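Two-component system sensor histidine kinase (Bacteroides thetaiotaomicron, PDB 3OTT) is probably a membrane-bound sensor kinase that detects saccharides through this extracellular beta-propeller region and passes the signal on by histidine phosphorylation. Local coordinates at residues Asp100-Val105 and Leu115-Leu120; Lys493-Ile498 and Lys507-Glu512. All coordinates share one frame; numbering follows the deposited sequence.

Contact 1: Asp100-Val105 and Leu115-Leu120; sequences DFPTDV and LWLGAL
The backbone O of Asp-104 is met by two neighbours in 115-120. Leu-120 N donates a hydrogen bond to it at 2.9 Å, bent to 146° at the hydrogen, with the nitrogen tilted 22° from the carbonyl plane. Ala-119 CA makes a CA-H...O contact with the same Asp-104 O at 3.2 Å. The Ala-119 methyl CB lies 3.3 Å from Asp-104 O and 3.5 Å from Thr-103 O. Beyond the bond, Asp-104 CB packs on Leu-120 CB at 3.8 Å. Asp-104 has positive phi (57°) and turns the chain into strand 105-111. This strand is the first of a four-stranded antiparallel propeller blade, and strand 114-119 is the second. Val-105, which opens its strand, and Ala-119, which closes its own, form an antiparallel non-hydrogen-bonded pair. Here Val-105 CA approaches Gly-118 O at 3.6 Å in a second CA-H...O contact. The other end of the contact is apolar. Leu-117 CD1 comes obliquely to the ring of Phe-101, 4.2 Å from Phe-101 CD1, and also nears Pro-102 CD. Ile-84 of the preceding blade touches Phe-101, Val-105 and Leu-117, and Asp-104 shares a backbone hydrogen bond with Asp-81.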
ATOM      1  N   ASP B 100      25.673   6.488 -26.797  1.00 32.20           N
ATOM      2  CA  ASP B 100      26.746   5.536 -26.966  1.00 31.29           C
ATOM      3  C   ASP B 100      26.916   4.734 -25.688  1.00 29.29           C
ATOM      4  O   ASP B 100      27.403   5.237 -24.695  1.00 30.63           O
ATOM      5  CB  ASP B 100      28.030   6.274 -27.318  1.00 33.07           C
ATOM      6  CG  ASP B 100      29.109   5.335 -27.837  1.00 37.65           C
ATOM      7  OD1 ASP B 100      28.944   4.093 -27.642  1.00 38.79           O
ATOM      8  OD2 ASP B 100      30.105   5.834 -28.441  1.00 41.68           O
ATOM      9  N   PHE B 101      26.465   3.492 -25.705  1.00 26.51           N
ATOM     10  CA  PHE B 101      26.526   2.629 -24.543  1.00 24.79           C
ATOM     11  C   PHE B 101      27.834   1.838 -24.526  1.00 24.48           C
ATOM     12  O   PHE B 101      28.401   1.572 -25.573  1.00 25.27           O
ATOM     13  CB  PHE B 101      25.335   1.669 -24.592  1.00 22.75           C
ATOM     14  CG  PHE B 101      23.985   2.312 -24.190  1.00 24.96           C
ATOM     15  CD1 PHE B 101      23.802   2.898 -22.901  1.00 21.61           C
ATOM     16  CD2 PHE B 101      22.898   2.298 -25.078  1.00 23.69           C
ATOM     17  CE1 PHE B 101      22.597   3.450 -22.542  1.00 25.26           C
ATOM     18  CE2 PHE B 101      21.643   2.845 -24.716  1.00 24.62           C
ATOM     19  CZ  PHE B 101      21.488   3.431 -23.456  1.00 25.21           C
ATOM     20  N   PRO B 102      28.313   1.433 -23.346  1.00 24.21           N
ATOM     21  CA  PRO B 102      29.448   0.518 -23.337  1.00 23.94           C
ATOM     22  C   PRO B 102      29.058  -0.843 -23.926  1.00 22.86           C
ATOM     23  O   PRO B 102      27.890  -1.189 -23.948  1.00 22.76           O
ATOM     24  CB  PRO B 102      29.761   0.367 -21.850  1.00 24.03           C
ATOM     25  CG  PRO B 102      28.495   0.556 -21.183  1.00 25.64           C
ATOM     26  CD  PRO B 102      27.768   1.635 -21.990  1.00 24.10           C
ATOM     27  N   THR B 103      30.054  -1.574 -24.407  1.00 22.22           N
ATOM     28  CA  THR B 103      29.931  -2.895 -24.974  1.00 20.49           C
ATOM     29  C   THR B 103      29.881  -4.000 -23.887  1.00 19.84           C
ATOM     30  O   THR B 103      30.208  -3.751 -22.720  1.00 18.23           O
ATOM     31  CB  THR B 103      31.162  -3.147 -25.919  1.00 22.71           C
ATOM     32  OG1 THR B 103      32.380  -3.086 -25.163  1.00 22.00           O
ATOM     33  CG2 THR B 103      31.226  -2.107 -27.095  1.00 19.35           C
ATOM     34  N   ASP B 104      29.460  -5.215 -24.260  1.00 18.08           N
ATOM     35  CA  ASP B 104      29.632  -6.396 -23.369  1.00 17.49           C
ATOM     36  C   ASP B 104      28.980  -6.231 -21.980  1.00 16.18           C
ATOM     37  O   ASP B 104      29.618  -6.488 -20.925  1.00 15.44           O
ATOM     38  CB  ASP B 104      31.132  -6.731 -23.205  1.00 17.80           C
ATOM     39  CG  ASP B 104      31.844  -6.905 -24.552  1.00 23.94           C
ATOM     40  OD1 ASP B 104      31.292  -7.645 -25.445  1.00 26.18           O
ATOM     41  OD2 ASP B 104      32.943  -6.294 -24.741  1.00 27.75           O
ATOM     42  N   VAL B 105      27.733  -5.767 -21.990  1.00 14.43           N
ATOM     43  CA  VAL B 105      26.911  -5.685 -20.820  1.00 12.29           C
ATOM     44  C   VAL B 105      26.482  -7.103 -20.381  1.00 13.66           C
ATOM     45  O   VAL B 105      26.079  -7.984 -21.237  1.00 11.88           O
ATOM     46  CB  VAL B 105      25.704  -4.822 -21.133  1.00 12.98           C
ATOM     47  CG1 VAL B 105      24.686  -4.853 -20.025  1.00  9.07           C
ATOM     48  CG2 VAL B 105      26.157  -3.357 -21.419  1.00 13.20           C
ATOM     49  N   LEU B 115      19.452   3.507 -14.101  1.00 16.43           N
ATOM     50  CA  LEU B 115      19.789   2.126 -14.453  1.00 15.82           C
ATOM     51  C   LEU B 115      21.307   1.889 -14.315  1.00 16.12           C
ATOM     52  O   LEU B 115      22.108   2.558 -14.976  1.00 14.93           O
ATOM     53  CB  LEU B 115      19.361   1.839 -15.893  1.00 15.52           C
ATOM     54  CG  LEU B 115      19.513   0.414 -16.458  1.00 16.99           C
ATOM     55  CD1 LEU B 115      18.652  -0.623 -15.711  1.00 15.20           C
ATOM     56  CD2 LEU B 115      19.252   0.327 -17.920  1.00 15.85           C
ATOM     57  N   TRP B 116      21.670   0.938 -13.444  1.00 15.54           N
ATOM     58  CA  TRP B 116      23.018   0.473 -13.246  1.00 15.74           C
ATOM     59  C   TRP B 116      23.343  -0.602 -14.317  1.00 16.68           C
ATOM     60  O   TRP B 116      22.553  -1.524 -14.533  1.00 17.61           O
ATOM     61  CB  TRP B 116      23.172  -0.146 -11.838  1.00 14.90           C
ATOM     62  CG  TRP B 116      23.219   0.855 -10.694  1.00 15.80           C
ATOM     63  CD1 TRP B 116      22.143   1.452 -10.076  1.00 12.99           C
ATOM     64  CD2 TRP B 116      24.396   1.404 -10.059  1.00 13.36           C
ATOM     65  NE1 TRP B 116      22.574   2.317  -9.100  1.00 16.12           N
ATOM     66  CE2 TRP B 116      23.946   2.292  -9.041  1.00 17.17           C
ATOM     67  CE3 TRP B 116      25.767   1.191 -10.206  1.00 16.60           C
ATOM     68  CZ2 TRP B 116      24.834   3.002  -8.195  1.00 13.25           C
ATOM     69  CZ3 TRP B 116      26.674   1.921  -9.366  1.00 13.10           C
ATOM     70  CH2 TRP B 116      26.179   2.808  -8.370  1.00 15.37           C
ATOM     71  N   LEU B 117      24.529  -0.507 -14.917  1.00 15.97           N
ATOM     72  CA  LEU B 117      24.989  -1.386 -15.985  1.00 14.50           C
ATOM     73  C   LEU B 117      26.312  -1.928 -15.545  1.00 13.24           C
ATOM     74  O   LEU B 117      27.237  -1.159 -15.220  1.00 14.10           O
ATOM     75  CB  LEU B 117      25.238  -0.589 -17.311  1.00 14.46           C
ATOM     76  CG  LEU B 117      24.092   0.301 -17.825  1.00 16.33           C
ATOM     77  CD1 LEU B 117      24.440   1.180 -19.071  1.00 18.18           C
ATOM     78  CD2 LEU B 117      22.824  -0.604 -18.094  1.00 18.82           C
ATOM     79  N   GLY B 118      26.416  -3.252 -15.546  1.00 12.77           N
ATOM     80  CA  GLY B 118      27.689  -3.921 -15.357  1.00 12.81           C
ATOM     81  C   GLY B 118      28.170  -4.591 -16.649  1.00 14.68           C
ATOM     82  O   GLY B 118      27.418  -5.347 -17.291  1.00 14.29           O
ATOM     83  N   ALA B 119      29.433  -4.378 -16.982  1.00 14.39           N
ATOM     84  CA  ALA B 119      29.999  -4.850 -18.234  1.00 15.74           C
ATOM     85  C   ALA B 119      31.344  -5.553 -18.029  1.00 16.21           C
ATOM     86  O   ALA B 119      31.906  -5.549 -16.932  1.00 17.08           O
ATOM     87  CB  ALA B 119      30.149  -3.660 -19.234  1.00 14.88           C
ATOM     88  N   LEU B 120      31.854  -6.170 -19.087  1.00 17.86           N
ATOM     89  CA  LEU B 120      33.106  -6.892 -19.011  1.00 19.24           C
ATOM     90  C   LEU B 120      34.242  -5.958 -18.679  1.00 21.04           C
ATOM     91  O   LEU B 120      35.238  -6.410 -18.077  1.00 21.31           O
ATOM     92  CB  LEU B 120      33.415  -7.641 -20.310  1.00 18.96           C
ATOM     93  CG  LEU B 120      32.719  -9.005 -20.468  1.00 19.98           C
ATOM     94  CD1 LEU B 120      33.391  -9.843 -21.573  1.00 20.25           C
ATOM     95  CD2 LEU B 120      32.656  -9.805 -19.141  1.00 15.64           C
TER

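Contact 2: Lys493-Ile498 and Lys507-Glu512; sequences KGIDKI and KLFADE
The ring of Phe-509 meets Ile-495 at its edge: Ile-495 CG1 lies near the ring plane, 4.4 Å from Phe-509 CD2. Met-539 and Ile-541 of strand 537-542, in the next blade, also touch this ring. The other flat group is the carboxylate of Asp-496. Its OD1 rests against the start of the Lys-507 side chain, 3.6 Å from Lys-507 CB, and the two side chains cross obliquely. Lys-507 CG is anti to the backbone N (chi1 174°). The chain bends at chi3 and chi4, and the amine ends beside 493-498, at Lys-493 O. Lys-507 NZ donates a hydrogen bond to Lys-493 O at 2.9 Å, in the carbonyl plane. The amine is also hydrogen-bonded to Ser-470 OG and Asn-492 OD1. Its ion pair with Asp-496 OD1 is long, at 3.9 Å, but Ser-470 OG is hydrogen-bonded to both groups and bridges them. Asp-496 is buried, so the nearby amine would probably help to keep it charged.

Ile-495 and Leu-508 form an antiparallel hydrogen-bonded pair. Leu-508 N donates to Ile-495 O at 2.9 Å, almost straight (176°), and Ile-495 N donates back to Leu-508 O at 3.1 Å. Gly-494 lets the chains come close, with its CA 3.3 Å from Leu-508 O. On the face of Ile-495 and Leu-508, Leu-508 CD1 also reaches Lys-497 CE at 4.1 Å. This is an antiparallel beta hairpin, made by the third and fourth strands of a four-stranded beta-propeller blade.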
ATOM      1  N   LYS B 493     -26.521 -24.169  27.234  1.00 25.91           N
ATOM      2  CA  LYS B 493     -26.742 -25.619  27.099  1.00 25.33           C
ATOM      3  C   LYS B 493     -27.920 -25.817  26.138  1.00 23.42           C
ATOM      4  O   LYS B 493     -28.967 -25.229  26.327  1.00 22.18           O
ATOM      5  CB  LYS B 493     -27.047 -26.268  28.490  1.00 26.18           C
ATOM      6  CG  LYS B 493     -26.050 -25.855  29.641  1.00 29.36           C
ATOM      7  CD  LYS B 493     -26.053 -26.743  30.943  1.00 35.66           C
ATOM      8  CE  LYS B 493     -27.368 -26.662  31.764  1.00 41.70           C
ATOM      9  NZ  LYS B 493     -27.279 -25.928  33.128  1.00 45.02           N
ATOM     10  N   GLY B 494     -27.754 -26.635  25.119  1.00 22.16           N
ATOM     11  CA  GLY B 494     -28.818 -26.874  24.181  1.00 22.79           C
ATOM     12  C   GLY B 494     -29.001 -25.666  23.247  1.00 22.42           C
ATOM     13  O   GLY B 494     -28.138 -24.757  23.186  1.00 22.14           O
ATOM     14  N   ILE B 495     -30.117 -25.667  22.531  1.00 21.80           N
ATOM     15  CA  ILE B 495     -30.557 -24.536  21.684  1.00 21.60           C
ATOM     16  C   ILE B 495     -32.051 -24.299  21.934  1.00 21.56           C
ATOM     17  O   ILE B 495     -32.793 -25.195  22.325  1.00 21.83           O
ATOM     18  CB  ILE B 495     -30.231 -24.745  20.122  1.00 22.10           C
ATOM     19  CG1 ILE B 495     -30.894 -25.996  19.592  1.00 22.37           C
ATOM     20  CG2 ILE B 495     -28.673 -24.782  19.814  1.00 20.95           C
ATOM     21  CD1 ILE B 495     -30.700 -26.176  18.056  1.00 27.59           C
ATOM     22  N   ASP B 496     -32.481 -23.065  21.763  1.00 21.88           N
ATOM     23  CA  ASP B 496     -33.836 -22.712  22.106  1.00 22.93           C
ATOM     24  C   ASP B 496     -34.637 -22.775  20.817  1.00 22.41           C
ATOM     25  O   ASP B 496     -34.076 -22.551  19.734  1.00 22.41           O
ATOM     26  CB  ASP B 496     -33.895 -21.320  22.783  1.00 23.02           C
ATOM     27  CG  ASP B 496     -33.560 -21.367  24.319  1.00 29.02           C
ATOM     28  OD1 ASP B 496     -33.353 -22.463  24.869  1.00 31.01           O
ATOM     29  OD2 ASP B 496     -33.499 -20.301  25.001  1.00 35.56           O
ATOM     30  N   LYS B 497     -35.916 -23.120  20.946  1.00 21.59           N
ATOM     31  CA  LYS B 497     -36.846 -23.202  19.838  1.00 22.04           C
ATOM     32  C   LYS B 497     -37.993 -22.265  20.168  1.00 21.86           C
ATOM     33  O   LYS B 497     -38.650 -22.427  21.210  1.00 23.11           O
ATOM     34  CB  LYS B 497     -37.361 -24.627  19.612  1.00 22.14           C
ATOM     35  CG  LYS B 497     -38.468 -24.700  18.510  1.00 25.48           C
ATOM     36  CD  LYS B 497     -39.044 -26.105  18.164  1.00 27.34           C
ATOM     37  CE  LYS B 497     -39.905 -26.686  19.273  1.00 32.16           C
ATOM     38  NZ  LYS B 497     -41.297 -26.343  19.117  1.00 34.61           N
ATOM     39  N   ILE B 498     -38.182 -21.258  19.314  1.00 19.39           N
ATOM     40  CA  ILE B 498     -39.309 -20.358  19.423  1.00 18.82           C
ATOM     41  C   ILE B 498     -40.440 -20.670  18.406  1.00 18.80           C
ATOM     42  O   ILE B 498     -40.213 -20.833  17.195  1.00 18.40           O
ATOM     43  CB  ILE B 498     -38.888 -18.906  19.186  1.00 18.73           C
ATOM     44  CG1 ILE B 498     -37.816 -18.502  20.157  1.00 15.29           C
ATOM     45  CG2 ILE B 498     -40.115 -17.956  19.333  1.00 17.22           C
ATOM     46  CD1 ILE B 498     -37.272 -17.180  19.863  1.00 18.10           C
ATOM     47  N   LYS B 507     -36.407 -25.334  25.318  1.00 22.32           N
ATOM     48  CA  LYS B 507     -34.979 -25.607  25.315  1.00 21.52           C
ATOM     49  C   LYS B 507     -34.788 -27.029  24.923  1.00 20.92           C
ATOM     50  O   LYS B 507     -35.243 -27.876  25.656  1.00 22.00           O
ATOM     51  CB  LYS B 507     -34.374 -25.419  26.714  1.00 21.33           C
ATOM     52  CG  LYS B 507     -32.892 -25.827  26.805  1.00 21.90           C
ATOM     53  CD  LYS B 507     -32.339 -25.690  28.252  1.00 29.60           C
ATOM     54  CE  LYS B 507     -32.003 -24.259  28.621  1.00 28.59           C
ATOM     55  NZ  LYS B 507     -30.978 -23.729  27.691  1.00 30.06           N
ATOM     56  N   LEU B 508     -34.088 -27.305  23.811  1.00 19.74           N
ATOM     57  CA  LEU B 508     -33.905 -28.680  23.344  1.00 19.15           C
ATOM     58  C   LEU B 508     -32.428 -29.158  23.240  1.00 18.66           C
ATOM     59  O   LEU B 508     -31.536 -28.358  23.097  1.00 15.87           O
ATOM     60  CB  LEU B 508     -34.595 -28.868  21.997  1.00 20.07           C
ATOM     61  CG  LEU B 508     -36.140 -28.854  21.979  1.00 22.37           C
ATOM     62  CD1 LEU B 508     -36.530 -28.581  20.545  1.00 18.76           C
ATOM     63  CD2 LEU B 508     -36.761 -30.156  22.522  1.00 22.47           C
ATOM     64  N   PHE B 509     -32.205 -30.474  23.356  1.00 18.85           N
ATOM     65  CA  PHE B 509     -30.875 -31.090  23.233  1.00 19.57           C
ATOM     66  C   PHE B 509     -29.882 -30.637  24.305  1.00 19.98           C
ATOM     67  O   PHE B 509     -28.675 -30.688  24.090  1.00 20.76           O
ATOM     68  CB  PHE B 509     -30.339 -30.925  21.770  1.00 19.81           C
ATOM     69  CG  PHE B 509     -31.403 -31.242  20.715  1.00 23.11           C
ATOM     70  CD1 PHE B 509     -31.943 -32.519  20.621  1.00 23.41           C
ATOM     71  CD2 PHE B 509     -31.945 -30.230  19.897  1.00 24.45           C
ATOM     72  CE1 PHE B 509     -32.957 -32.805  19.665  1.00 27.17           C
ATOM     73  CE2 PHE B 509     -32.929 -30.510  18.942  1.00 24.05           C
ATOM     74  CZ  PHE B 509     -33.450 -31.785  18.841  1.00 28.16           C
ATOM     75  N   ALA B 510     -30.387 -30.177  25.453  1.00 19.47           N
ATOM     76  CA  ALA B 510     -29.521 -29.778  26.553  1.00 21.34           C
ATOM     77  C   ALA B 510     -28.889 -31.001  27.232  1.00 22.58           C
ATOM     78  O   ALA B 510     -27.931 -30.870  27.981  1.00 24.31           O
ATOM     79  CB  ALA B 510     -30.302 -28.891  27.614  1.00 19.00           C
ATOM     80  N   ASP B 511     -29.441 -32.172  26.974  1.00 24.40           N
ATOM     81  CA  ASP B 511     -28.929 -33.387  27.571  1.00 27.19           C
ATOM     82  C   ASP B 511     -27.520 -33.728  27.036  1.00 26.89           C
ATOM     83  O   ASP B 511     -26.657 -34.152  27.786  1.00 28.37           O
ATOM     84  CB  ASP B 511     -29.951 -34.540  27.422  1.00 28.07           C
ATOM     85  CG  ASP B 511     -30.269 -34.896  25.950  1.00 32.49           C
ATOM     86  OD1 ASP B 511     -29.966 -34.096  25.004  1.00 34.57           O
ATOM     87  OD2 ASP B 511     -30.844 -35.998  25.743  1.00 36.50           O
ATOM     88  N   GLU B 512     -27.282 -33.464  25.755  1.00 26.25           N
ATOM     89  CA  GLU B 512     -26.008 -33.715  25.122  1.00 25.99           C
ATOM     90  C   GLU B 512     -25.200 -32.433  24.884  1.00 24.98           C
ATOM     91  O   GLU B 512     -23.987 -32.400  25.128  1.00 25.39           O
ATOM     92  CB  GLU B 512     -26.268 -34.441  23.786  1.00 26.82           C
ATOM     93  CG  GLU B 512     -25.012 -34.992  23.137  1.00 31.48           C
ATOM     94  CD  GLU B 512     -25.275 -36.030  22.017  1.00 38.41           C
ATOM     95  OE1 GLU B 512     -26.432 -36.524  21.861  1.00 39.74           O
ATOM     96  OE2 GLU B 512     -24.288 -36.347  21.303  1.00 41.48           O
TER

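The chain builds one beta-propeller from its N-terminal part, a second from its middle, and a beta-sandwich near the C terminus. Contact 1 comes first and closes the short connection 106-114. It ties the loop entering a blade of the first propeller to that blade's second strand. Contact 2 follows much later and closes 499-506, the end of one hairpin strand, the turn and the start of the other, in a blade of the second propeller. Its second segment runs on into the loop toward the next blade. The two contacts are in series, so they neither nest nor cross. The centres of contacts 1 and 2 are 78 Å apart, on opposite sides of the chain's centre, with no touch.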